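Putative exported protein (Bacteroides fragilis, PDB 4RAA) is of unknown function but folds as a six-bladed beta-propeller and is probably exported from the cytoplasm. Local coordinates at residues P201-L204 against T205-V209; Y270-K274 against E275-G279; D322-S325 against L326-A330; K339-E342 against L343-S347. All coordinates share one frame; numbering follows the deposited sequence.

How the contacts relate
All four contacts are local, each made within one unbroken run of chain, and they follow one another in series, so none nests in or crosses another. Contact 1 lies at the inverse gamma turn near the start of strand 203-210, a middle strand of one propeller blade. Contact 2 closes the hairpin between strands 265-272 and 275-282 in the next blade along the chain, its centre about 18 Å from that of contact 1. Contacts 3 and 4 lie in helices 323-331 and 338-345, which the chain inserts between strands 316-321 and 354-360. Their centres are about 10 Å apart and they touch, whereas contact 1 lies across the centre of the chain from both.

Contact 1 (P201-L204 against T205-V209); sequences PFDL and TIYRV
The carboxylate of Asp-203 accepts a hydrogen bond on each of its oxygens, both from hydroxyls farther along the same strand. Tyr-207 OH donates to Asp-203 OD2 at 2.6 Å and meets the syn lone pair of that oxygen. The acceptor lies at the edge of the phenol ring, in its plane, while the carboxylate itself is turned 67° from the ring. Thr-205 OG1 donates to Asp-203 OD1 at 2.8 Å, again on the syn side but about 33° out of the carboxylate plane. With CG swung opposite the backbone N (chi1 178°), the acid group is carried forward alongside the strand, where both hydroxyls can reach it.

The backbone bond is of a different kind. Thr-205 N donates to Asp-203 O over 2.7 Å, closing an inverse gamma turn centred on Leu-204. A water spans the same corner, giving one proton to Asp-203 O at 2.8 Å and the other to Thr-205 O at 2.9 Å. Asp-203 O also takes a hydrogen bond from Tyr-257 OH of strand 254-261.

Apolar packing is slighter. The methyl CG2 of Thr-205 sits over one face of the Tyr-207 ring, offset toward its rim, while Leu-204 turns away to pack on Ile-254 and Tyr-257.

Two hydroxyl donors on one carboxylate would be expected to stabilise its ionised form. Because they grip different oxygens, they should also fix its rotation and hold the phenol hydroxyl close to the gamma turn at Leu-204.

Contact 2 (Y270-K274 against E275-G279); sequences YMKNK and EKYIG
Tyr-277 places its CB over one face of the Tyr-270 ring, toward the rim, in a CH-pi contact 3.6 Å from CB to the ring centroid; the nearest ring atom is Tyr-270 CZ, 3.4 Å from Tyr-277 CB. The two rings are nearly parallel, with planes 14° apart, but so far slid that they barely overlap. Tyr-270 has its CG between the backbone N and the carbonyl carbon (chi1 64°), which lays its ring across the neighbouring strand with one face turned to the CB of Tyr-277. Its hydroxyl is bonded to Asn-290.

The Tyr-277 ring reaches instead toward the turn. Lys-272 O lies at its edge and in its plane, 3.6 Å from Tyr-277 CE1, and the lysine chain runs past the same ring, Lys-272 CB 3.8 Å from Tyr-277 CE1 and the bend at chi3 bringing CE to the phenol oxygen. On the other side of the sheet the selenium of Met-271, a selenomethionine, passes Lys-276 CG at 4.3 Å.

Backbone bonds fix this register. Tyr-270 and Tyr-277 form an antiparallel hydrogen-bonded pair, with Tyr-277 N donating to Tyr-270 O at 2.9 Å and Tyr-270 N to Tyr-277 O. Lys-272 and Glu-275 form the next such pair, Glu-275 N donating to Lys-272 O at 2.9 Å. Between them Asn-273 and Lys-274 both adopt left-handed backbone angles, and Asn-273 ND2 bonds to Asp-252.

This is a beta hairpin with a two-residue loop, Asn-273 and Lys-274, in a type I' turn, joining the two middle strands of a four-stranded antiparallel propeller blade.

Contact 3 (D322-S325 against L326-A330); sequences DVLS and LKDMA
Lys-327 lies alongside Val-323, one helical turn earlier, and the two side chains point the same way. From the start of the chain, Lys-327 CB sits 3.6 Å from Val-323 O, the carbonyl that also accepts the Lys-327 backbone N at 2.8 Å. CG comes to 3.4 Å from the same oxygen and brushes Val-323 CG1 at 3.8 Å; CD stays beside that methyl. There the chain bends (chi3 75°), so that CE and the ammonium turn off the helix: CE passes close to Leu-344 O, and NZ gives a hydrogen bond to Ser-347 O, just past helix 338-345.

The helix starts at Val-323, with Asp-322 before it as N-cap. Asp-322 OD2 accepts Ser-325 N at 3.1 Å, met from above the carboxylate plane. Asp-322 O takes Leu-326 N at 3.2 Å and has Leu-326 CG close by. On the outer side Leu-324 CD1 leans on the carboxylate of Asp-328, 3.8 Å from its OD1, while Asp-328 N bonds to Leu-324 O. Met-329 N reaches Ser-325 O in a weak bond.

Within the fold, helix 323-331 follows strand 316-321 directly. Leu-326 faces helix 338-345 and packs on Leu-340 and Leu-344, with Phe-336 of the linking loop beside it. The lysine ammonium pins the helix to the residues leading on toward strand 354-360.

Contact 4 (K339-E342 against L343-S347); sequences KLSE and LLTIS
Lys-339 bends forward over Leu-343, one turn further along the helix, and the two chains meet at a slant. The lysine starts with CG opposite the backbone N and then bends at chi2 (54°) and again at chi4, which brings CE to within 3.7 Å of Leu-343 CG and 3.9 Å of Leu-343 CD1. The contact is made by the aliphatic arm, over the branch of the leucine. In the backbone of the same pair, Leu-343 N bonds only weakly to Lys-339 O.

Thr-345 is turned quite differently, folding back upon its own helix. With OG1 beside the backbone N (chi1 -61°), the hydroxyl donates to Ser-341 O at 2.8 Å, and Thr-345 N donates to the same oxygen at 2.9 Å. The two donors approach from opposite faces of the carbonyl plane, so the oxygen is gripped twice. The neighbouring bond, Leu-344 N to Leu-340 O at 2.8 Å, lies in the carbonyl plane.

Past the helical turns, Ser-347 OG curls back to Leu-343 O at 2.6 Å, above the plane of that carbonyl, and Lys-31 NZ also bonds to this hydroxyl.

Glu-342, its chain extended, is on the exposed side, while Leu-340 and Leu-343 both rest on Phe-29 and Leu-344 packs on Ile-354. The arrangement is that of the last turns of an amphipathic helix laid on strands 25-31 and 354-360. These two strands run antiparallel side by side in one sheet, consistent with ring closure in beta-propellers, where an early strand completes the last blade.

Contact 1 (P201-L204 against T205-V209)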
loop_
_atom_site.group_PDB
_atom_site.type_symbol
_atom_site.label_atom_id
_atom_site.label_comp_id
_atom_site.label_asym_id
_atom_site.label_seq_id
_atom_site.Cartn_x
_atom_site.Cartn_y
_atom_site.Cartn_z
ATOM N N PRO A 201 -24.872 -15.613 6.191
ATOM C CA PRO A 201 -25.628 -16.262 7.272
ATOM C C PRO A 201 -27.111 -16.518 7.040
ATOM O O PRO A 201 -27.653 -17.351 7.768
ATOM C CB PRO A 201 -25.440 -15.315 8.475
ATOM C CG PRO A 201 -24.492 -14.251 8.032
ATOM C CD PRO A 201 -24.533 -14.219 6.541
ATOM N N PHE A 202 -27.745 -15.846 6.062
ATOM C CA PHE A 202 -29.208 -15.962 5.827
ATOM C C PHE A 202 -29.560 -16.474 4.430
ATOM O O PHE A 202 -30.575 -16.080 3.845
ATOM C CB PHE A 202 -29.898 -14.614 6.109
ATOM C CG PHE A 202 -29.407 -13.942 7.361
ATOM C CD1 PHE A 202 -29.503 -14.587 8.585
ATOM C CD2 PHE A 202 -28.830 -12.672 7.321
ATOM C CE1 PHE A 202 -29.034 -13.985 9.754
ATOM C CE2 PHE A 202 -28.362 -12.064 8.482
ATOM C CZ PHE A 202 -28.464 -12.720 9.701
ATOM N N ASP A 203 -28.736 -17.391 3.931
ATOM C CA ASP A 203 -28.916 -18.006 2.608
ATOM C C ASP A 203 -28.139 -19.330 2.595
ATOM O O ASP A 203 -26.913 -19.328 2.431
ATOM C CB ASP A 203 -28.432 -17.036 1.508
ATOM C CG ASP A 203 -28.541 -17.600 0.094
ATOM O OD1 ASP A 203 -29.105 -18.688 -0.122
ATOM O OD2 ASP A 203 -28.032 -16.926 -0.820
ATOM N N LEU A 204 -28.855 -20.444 2.752
ATOM C CA LEU A 204 -28.248 -21.784 2.780
ATOM C C LEU A 204 -27.821 -22.214 1.383
ATOM O O LEU A 204 -28.376 -23.150 0.799
ATOM C CB LEU A 204 -29.208 -22.807 3.397
ATOM C CG LEU A 204 -29.528 -22.593 4.871
ATOM C CD1 LEU A 204 -30.666 -23.518 5.294
ATOM C CD2 LEU A 204 -28.290 -22.790 5.747
ATOM N N THR A 205 -26.815 -21.511 0.868
ATOM C CA THR A 205 -26.278 -21.720 -0.469
ATOM C C THR A 205 -24.804 -21.327 -0.472
ATOM O O THR A 205 -24.439 -20.302 0.104
ATOM C CB THR A 205 -27.023 -20.877 -1.532
ATOM O OG1 THR A 205 -28.434 -21.115 -1.455
ATOM C CG2 THR A 205 -26.540 -21.215 -2.954
ATOM N N ILE A 206 -23.975 -22.166 -1.086
ATOM C CA ILE A 206 -22.553 -21.885 -1.280
ATOM C C ILE A 206 -22.396 -21.544 -2.752
ATOM O O ILE A 206 -22.791 -22.339 -3.616
ATOM C CB ILE A 206 -21.668 -23.068 -0.860
ATOM C CG1 ILE A 206 -21.704 -23.148 0.663
ATOM C CG2 ILE A 206 -20.226 -22.880 -1.347
ATOM C CD1 ILE A 206 -21.056 -24.364 1.249
ATOM N N TYR A 207 -21.815 -20.372 -3.016
ATOM C CA TYR A 207 -21.611 -19.860 -4.369
ATOM C C TYR A 207 -20.139 -19.916 -4.738
ATOM O O TYR A 207 -19.301 -19.578 -3.928
ATOM C CB TYR A 207 -22.098 -18.405 -4.465
ATOM C CG TYR A 207 -23.565 -18.204 -4.140
ATOM C CD1 TYR A 207 -23.981 -17.970 -2.821
ATOM C CD2 TYR A 207 -24.543 -18.237 -5.146
ATOM C CE1 TYR A 207 -25.325 -17.781 -2.513
ATOM C CE2 TYR A 207 -25.891 -18.050 -4.847
ATOM C CZ TYR A 207 -26.274 -17.821 -3.534
ATOM O OH TYR A 207 -27.589 -17.642 -3.232
ATOM N N ARG A 208 -19.846 -20.359 -5.961
ATOM C CA ARG A 208 -18.490 -20.360 -6.519
ATOM C C ARG A 208 -18.372 -18.953 -7.082
ATOM O O ARG A 208 -19.149 -18.598 -7.961
ATOM C CB ARG A 208 -18.375 -21.404 -7.630
ATOM C CG ARG A 208 -16.970 -21.666 -8.153
ATOM C CD ARG A 208 -17.041 -22.573 -9.373
ATOM N NE ARG A 208 -17.434 -21.805 -10.549
ATOM C CZ ARG A 208 -18.044 -22.282 -11.645
ATOM N NH1 ARG A 208 -18.425 -23.563 -11.767
ATOM N NH2 ARG A 208 -18.316 -21.435 -12.639
ATOM N N VAL A 209 -17.455 -18.145 -6.549
ATOM C CA VAL A 209 -17.300 -16.734 -6.961
ATOM C C VAL A 209 -16.023 -16.486 -7.750
ATOM O O VAL A 209 -14.932 -16.736 -7.243
ATOM C CB VAL A 209 -17.275 -15.770 -5.746
ATOM C CG1 VAL A 209 -17.177 -14.304 -6.210
ATOM C CG2 VAL A 209 -18.498 -15.993 -4.849
HETATM O O HOH W 1 -25.014 -17.722 1.177
#

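Contact 2 (Y270-K274 against E275-G279)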
loop_
_atom_site.group_PDB
_atom_site.type_symbol
_atom_site.label_atom_id
_atom_site.label_comp_id
_atom_site.label_asym_id
_atom_site.label_seq_id
_atom_site.Cartn_x
_atom_site.Cartn_y
_atom_site.Cartn_z
ATOM N N TYR A 270 -23.435 -25.992 12.887
ATOM C CA TYR A 270 -24.506 -25.012 13.044
ATOM C C TYR A 270 -25.127 -25.023 14.448
ATOM O O TYR A 270 -24.834 -25.908 15.249
ATOM C CB TYR A 270 -25.577 -25.204 11.953
ATOM C CG TYR A 270 -26.324 -26.518 11.982
ATOM C CD1 TYR A 270 -25.836 -27.643 11.316
ATOM C CD2 TYR A 270 -27.548 -26.633 12.657
ATOM C CE1 TYR A 270 -26.531 -28.858 11.340
ATOM C CE2 TYR A 270 -28.256 -27.841 12.684
ATOM C CZ TYR A 270 -27.750 -28.947 12.017
ATOM O OH TYR A 270 -28.447 -30.125 12.044
HETATM N N MSE A 271 -25.967 -24.025 14.724
HETATM C CA MSE A 271 -26.650 -23.881 16.010
HETATM C C MSE A 271 -28.142 -23.803 15.823
HETATM O O MSE A 271 -28.625 -23.212 14.850
HETATM C CB MSE A 271 -26.095 -22.645 16.677
HETATM C CG MSE A 271 -24.651 -22.872 17.128
HETATM SE SE MSE A 271 -24.488 -22.164 18.951
HETATM C CE MSE A 271 -22.798 -21.203 18.570
ATOM N N LYS A 272 -28.873 -24.412 16.760
ATOM C CA LYS A 272 -30.336 -24.499 16.715
ATOM C C LYS A 272 -30.848 -24.793 18.116
ATOM O O LYS A 272 -30.313 -25.685 18.779
ATOM C CB LYS A 272 -30.762 -25.640 15.775
ATOM C CG LYS A 272 -32.269 -25.763 15.524
ATOM C CD LYS A 272 -32.676 -27.090 14.880
ATOM C CE LYS A 272 -32.587 -28.288 15.819
ATOM N NZ LYS A 272 -33.192 -29.505 15.208
ATOM N N ASN A 273 -31.881 -24.068 18.550
ATOM C CA ASN A 273 -32.446 -24.223 19.896
ATOM C C ASN A 273 -31.341 -24.203 20.983
ATOM O O ASN A 273 -31.358 -25.014 21.912
ATOM C CB ASN A 273 -33.277 -25.529 19.992
ATOM C CG ASN A 273 -34.447 -25.587 19.011
ATOM O OD1 ASN A 273 -34.504 -26.479 18.163
ATOM N ND2 ASN A 273 -35.396 -24.660 19.140
ATOM N N LYS A 274 -30.365 -23.300 20.827
ATOM C CA LYS A 274 -29.217 -23.145 21.741
ATOM C C LYS A 274 -28.230 -24.346 21.823
ATOM O O LYS A 274 -27.420 -24.387 22.758
ATOM C CB LYS A 274 -29.695 -22.786 23.164
ATOM C CG LYS A 274 -30.853 -21.796 23.247
ATOM C CD LYS A 274 -31.079 -21.304 24.665
ATOM C CE LYS A 274 -32.048 -20.135 24.686
ATOM N NZ LYS A 274 -32.148 -19.516 26.037
ATOM N N GLU A 275 -28.269 -25.290 20.864
ATOM C CA GLU A 275 -27.390 -26.496 20.871
ATOM C C GLU A 275 -26.583 -26.623 19.578
ATOM O O GLU A 275 -27.092 -26.307 18.508
ATOM C CB GLU A 275 -28.211 -27.784 21.086
ATOM C CG GLU A 275 -28.926 -27.904 22.436
ATOM C CD GLU A 275 -28.004 -28.037 23.658
ATOM O OE1 GLU A 275 -26.775 -28.253 23.516
ATOM O OE2 GLU A 275 -28.522 -27.934 24.797
ATOM N N LYS A 276 -25.344 -27.118 19.683
ATOM C CA LYS A 276 -24.431 -27.273 18.529
ATOM C C LYS A 276 -24.627 -28.616 17.819
ATOM O O LYS A 276 -24.646 -29.660 18.467
ATOM C CB LYS A 276 -22.966 -27.192 18.977
ATOM C CG LYS A 276 -22.560 -25.899 19.669
ATOM C CD LYS A 276 -21.172 -26.025 20.275
ATOM C CE LYS A 276 -20.800 -24.771 21.042
ATOM N NZ LYS A 276 -19.441 -24.874 21.641
ATOM N N TYR A 277 -24.736 -28.575 16.492
ATOM C CA TYR A 277 -24.902 -29.762 15.634
ATOM C C TYR A 277 -23.838 -29.792 14.550
ATOM O O TYR A 277 -23.210 -28.773 14.262
ATOM C CB TYR A 277 -26.274 -29.741 14.948
ATOM C CG TYR A 277 -27.439 -29.803 15.902
ATOM C CD1 TYR A 277 -27.957 -28.638 16.470
ATOM C CD2 TYR A 277 -28.026 -31.026 16.251
ATOM C CE1 TYR A 277 -29.021 -28.682 17.363
ATOM C CE2 TYR A 277 -29.098 -31.083 17.146
ATOM C CZ TYR A 277 -29.590 -29.907 17.697
ATOM O OH TYR A 277 -30.638 -29.926 18.573
ATOM N N ILE A 278 -23.636 -30.968 13.959
ATOM C CA ILE A 278 -22.725 -31.122 12.819
ATOM C C ILE A 278 -23.268 -32.108 11.782
ATOM O O ILE A 278 -23.593 -33.259 12.100
ATOM C CB ILE A 278 -21.279 -31.478 13.217
ATOM C CG1 ILE A 278 -20.398 -31.555 11.950
ATOM C CG2 ILE A 278 -21.206 -32.770 14.034
ATOM C CD1 ILE A 278 -18.915 -31.583 12.223
ATOM N N GLY A 279 -23.333 -31.624 10.543
ATOM C CA GLY A 279 -23.797 -32.378 9.392
ATOM C C GLY A 279 -22.598 -32.744 8.539
ATOM O O GLY A 279 -21.844 -31.857 8.122
#

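Contact 3 (D322-S325 against L326-A330)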
loop_
_atom_site.group_PDB
_atom_site.type_symbol
_atom_site.label_atom_id
_atom_site.label_comp_id
_atom_site.label_asym_id
_atom_site.label_seq_id
_atom_site.Cartn_x
_atom_site.Cartn_y
_atom_site.Cartn_z
ATOM N N ASP A 322 -8.719 -29.027 24.240
ATOM C CA ASP A 322 -8.082 -28.436 25.421
ATOM C C ASP A 322 -7.516 -29.556 26.288
ATOM O O ASP A 322 -8.269 -30.413 26.752
ATOM C CB ASP A 322 -9.092 -27.603 26.220
ATOM C CG ASP A 322 -8.459 -26.882 27.399
ATOM O OD1 ASP A 322 -7.574 -26.032 27.164
ATOM O OD2 ASP A 322 -8.859 -27.146 28.554
ATOM N N VAL A 323 -6.208 -29.510 26.550
ATOM C CA VAL A 323 -5.506 -30.568 27.293
ATOM C C VAL A 323 -6.055 -30.737 28.709
ATOM O O VAL A 323 -6.582 -31.798 29.018
ATOM C CB VAL A 323 -3.965 -30.353 27.289
ATOM C CG1 VAL A 323 -3.242 -31.339 28.216
ATOM C CG2 VAL A 323 -3.428 -30.447 25.855
ATOM N N LEU A 324 -5.989 -29.689 29.525
ATOM C CA LEU A 324 -6.438 -29.773 30.926
ATOM C C LEU A 324 -7.873 -30.261 31.090
ATOM O O LEU A 324 -8.149 -31.070 31.992
ATOM C CB LEU A 324 -6.262 -28.444 31.673
ATOM C CG LEU A 324 -6.657 -28.415 33.159
ATOM C CD1 LEU A 324 -5.932 -29.492 33.961
ATOM C CD2 LEU A 324 -6.383 -27.043 33.736
ATOM N N SER A 325 -8.766 -29.767 30.227
ATOM C CA SER A 325 -10.188 -30.155 30.240
ATOM C C SER A 325 -10.327 -31.675 30.022
ATOM O O SER A 325 -11.071 -32.342 30.752
ATOM C CB SER A 325 -10.986 -29.336 29.195
ATOM O OG SER A 325 -12.383 -29.549 29.293
ATOM N N LEU A 326 -9.564 -32.202 29.058
ATOM C CA LEU A 326 -9.532 -33.640 28.754
ATOM C C LEU A 326 -8.792 -34.475 29.809
ATOM O O LEU A 326 -9.201 -35.607 30.088
ATOM C CB LEU A 326 -8.876 -33.909 27.395
ATOM C CG LEU A 326 -9.476 -33.388 26.087
ATOM C CD1 LEU A 326 -8.828 -34.141 24.931
ATOM C CD2 LEU A 326 -10.983 -33.546 26.029
ATOM N N LYS A 327 -7.689 -33.951 30.355
ATOM C CA LYS A 327 -6.936 -34.671 31.399
ATOM C C LYS A 327 -7.779 -34.917 32.658
ATOM O O LYS A 327 -7.676 -35.986 33.268
ATOM C CB LYS A 327 -5.618 -33.983 31.739
ATOM C CG LYS A 327 -4.602 -34.032 30.604
ATOM C CD LYS A 327 -3.165 -33.943 31.091
ATOM C CE LYS A 327 -2.704 -35.255 31.710
ATOM N NZ LYS A 327 -1.250 -35.191 31.982
ATOM N N ASP A 328 -8.622 -33.946 33.013
ATOM C CA ASP A 328 -9.582 -34.104 34.124
ATOM C C ASP A 328 -10.635 -35.167 33.776
ATOM O O ASP A 328 -11.037 -35.934 34.643
ATOM C CB ASP A 328 -10.272 -32.775 34.475
ATOM C CG ASP A 328 -9.301 -31.702 34.970
ATOM O OD1 ASP A 328 -8.241 -32.025 35.551
ATOM O OD2 ASP A 328 -9.613 -30.513 34.781
HETATM N N MSE A 329 -11.076 -35.198 32.510
HETATM C CA MSE A 329 -12.022 -36.229 32.013
HETATM C C MSE A 329 -11.360 -37.592 32.146
HETATM O O MSE A 329 -11.967 -38.530 32.715
HETATM C CB MSE A 329 -12.526 -35.930 30.591
HETATM C CG MSE A 329 -13.480 -34.732 30.555
HETATM SE SE MSE A 329 -13.992 -34.314 28.703
HETATM C CE MSE A 329 -15.678 -35.316 28.810
ATOM N N ALA A 330 -10.100 -37.690 31.686
ATOM C CA ALA A 330 -9.286 -38.923 31.814
ATOM C C ALA A 330 -9.159 -39.327 33.275
ATOM O O ALA A 330 -9.327 -40.497 33.596
ATOM C CB ALA A 330 -7.899 -38.746 31.204
#

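Contact 4 (K339-E342 against L343-S347)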
loop_
_atom_site.group_PDB
_atom_site.type_symbol
_atom_site.label_atom_id
_atom_site.label_comp_id
_atom_site.label_asym_id
_atom_site.label_seq_id
_atom_site.Cartn_x
_atom_site.Cartn_y
_atom_site.Cartn_z
ATOM N N LYS A 339 -5.131 -43.619 20.551
ATOM C CA LYS A 339 -4.078 -42.679 20.145
ATOM C C LYS A 339 -4.168 -41.300 20.843
ATOM O O LYS A 339 -3.124 -40.679 21.092
ATOM C CB LYS A 339 -3.959 -42.557 18.608
ATOM C CG LYS A 339 -2.839 -41.623 18.101
ATOM C CD LYS A 339 -1.432 -41.935 18.652
ATOM C CE LYS A 339 -0.447 -40.777 18.519
ATOM N NZ LYS A 339 0.018 -40.511 17.136
ATOM N N LEU A 340 -5.381 -40.830 21.157
ATOM C CA LEU A 340 -5.551 -39.556 21.884
ATOM C C LEU A 340 -5.009 -39.679 23.298
ATOM O O LEU A 340 -4.236 -38.822 23.736
ATOM C CB LEU A 340 -7.018 -39.123 21.960
ATOM C CG LEU A 340 -7.352 -37.801 22.685
ATOM C CD1 LEU A 340 -6.552 -36.618 22.146
ATOM C CD2 LEU A 340 -8.841 -37.512 22.594
ATOM N N SER A 341 -5.418 -40.749 23.986
ATOM C CA SER A 341 -4.981 -41.047 25.360
ATOM C C SER A 341 -3.455 -41.209 25.486
ATOM O O SER A 341 -2.876 -40.792 26.488
ATOM C CB SER A 341 -5.690 -42.291 25.895
ATOM O OG SER A 341 -5.513 -42.371 27.284
ATOM N N GLU A 342 -2.831 -41.810 24.468
ATOM C CA GLU A 342 -1.360 -41.970 24.363
ATOM C C GLU A 342 -0.659 -40.598 24.365
ATOM O O GLU A 342 0.293 -40.396 25.121
ATOM C CB GLU A 342 -1.023 -42.793 23.107
ATOM C CG GLU A 342 0.435 -42.993 22.710
ATOM C CD GLU A 342 0.531 -43.849 21.446
ATOM O OE1 GLU A 342 0.254 -45.069 21.534
ATOM O OE2 GLU A 342 0.872 -43.310 20.362
ATOM N N LEU A 343 -1.147 -39.670 23.540
ATOM C CA LEU A 343 -0.636 -38.283 23.506
ATOM C C LEU A 343 -1.022 -37.473 24.764
ATOM O O LEU A 343 -0.247 -36.624 25.220
ATOM C CB LEU A 343 -1.114 -37.529 22.250
ATOM C CG LEU A 343 -0.480 -37.892 20.906
ATOM C CD1 LEU A 343 -1.236 -37.207 19.780
ATOM C CD2 LEU A 343 0.998 -37.521 20.851
ATOM N N LEU A 344 -2.213 -37.742 25.308
ATOM C CA LEU A 344 -2.746 -37.050 26.509
ATOM C C LEU A 344 -1.951 -37.427 27.795
ATOM O O LEU A 344 -1.764 -36.594 28.700
ATOM C CB LEU A 344 -4.263 -37.365 26.643
ATOM C CG LEU A 344 -5.291 -36.459 27.321
ATOM C CD1 LEU A 344 -5.312 -35.102 26.639
ATOM C CD2 LEU A 344 -6.684 -37.083 27.252
ATOM N N THR A 345 -1.485 -38.678 27.853
ATOM C CA THR A 345 -0.682 -39.194 28.973
ATOM C C THR A 345 0.717 -38.548 29.025
ATOM O O THR A 345 1.231 -38.310 30.120
ATOM C CB THR A 345 -0.616 -40.735 28.922
ATOM O OG1 THR A 345 -1.942 -41.254 29.039
ATOM C CG2 THR A 345 0.200 -41.303 30.039
ATOM N N ILE A 346 1.311 -38.271 27.855
ATOM C CA ILE A 346 2.616 -37.558 27.746
ATOM C C ILE A 346 2.500 -36.010 27.678
ATOM O O ILE A 346 3.510 -35.328 27.462
ATOM C CB ILE A 346 3.479 -38.060 26.538
ATOM C CG1 ILE A 346 2.863 -37.697 25.162
ATOM C CG2 ILE A 346 3.720 -39.561 26.662
ATOM C CD1 ILE A 346 3.811 -37.834 23.982
ATOM N N SER A 347 1.285 -35.467 27.823
ATOM C CA SER A 347 1.044 -34.024 27.775
ATOM C C SER A 347 0.948 -33.453 29.183
ATOM O O SER A 347 0.311 -34.039 30.064
ATOM C CB SER A 347 -0.261 -33.697 27.028
ATOM O OG SER A 347 -0.197 -34.060 25.661
#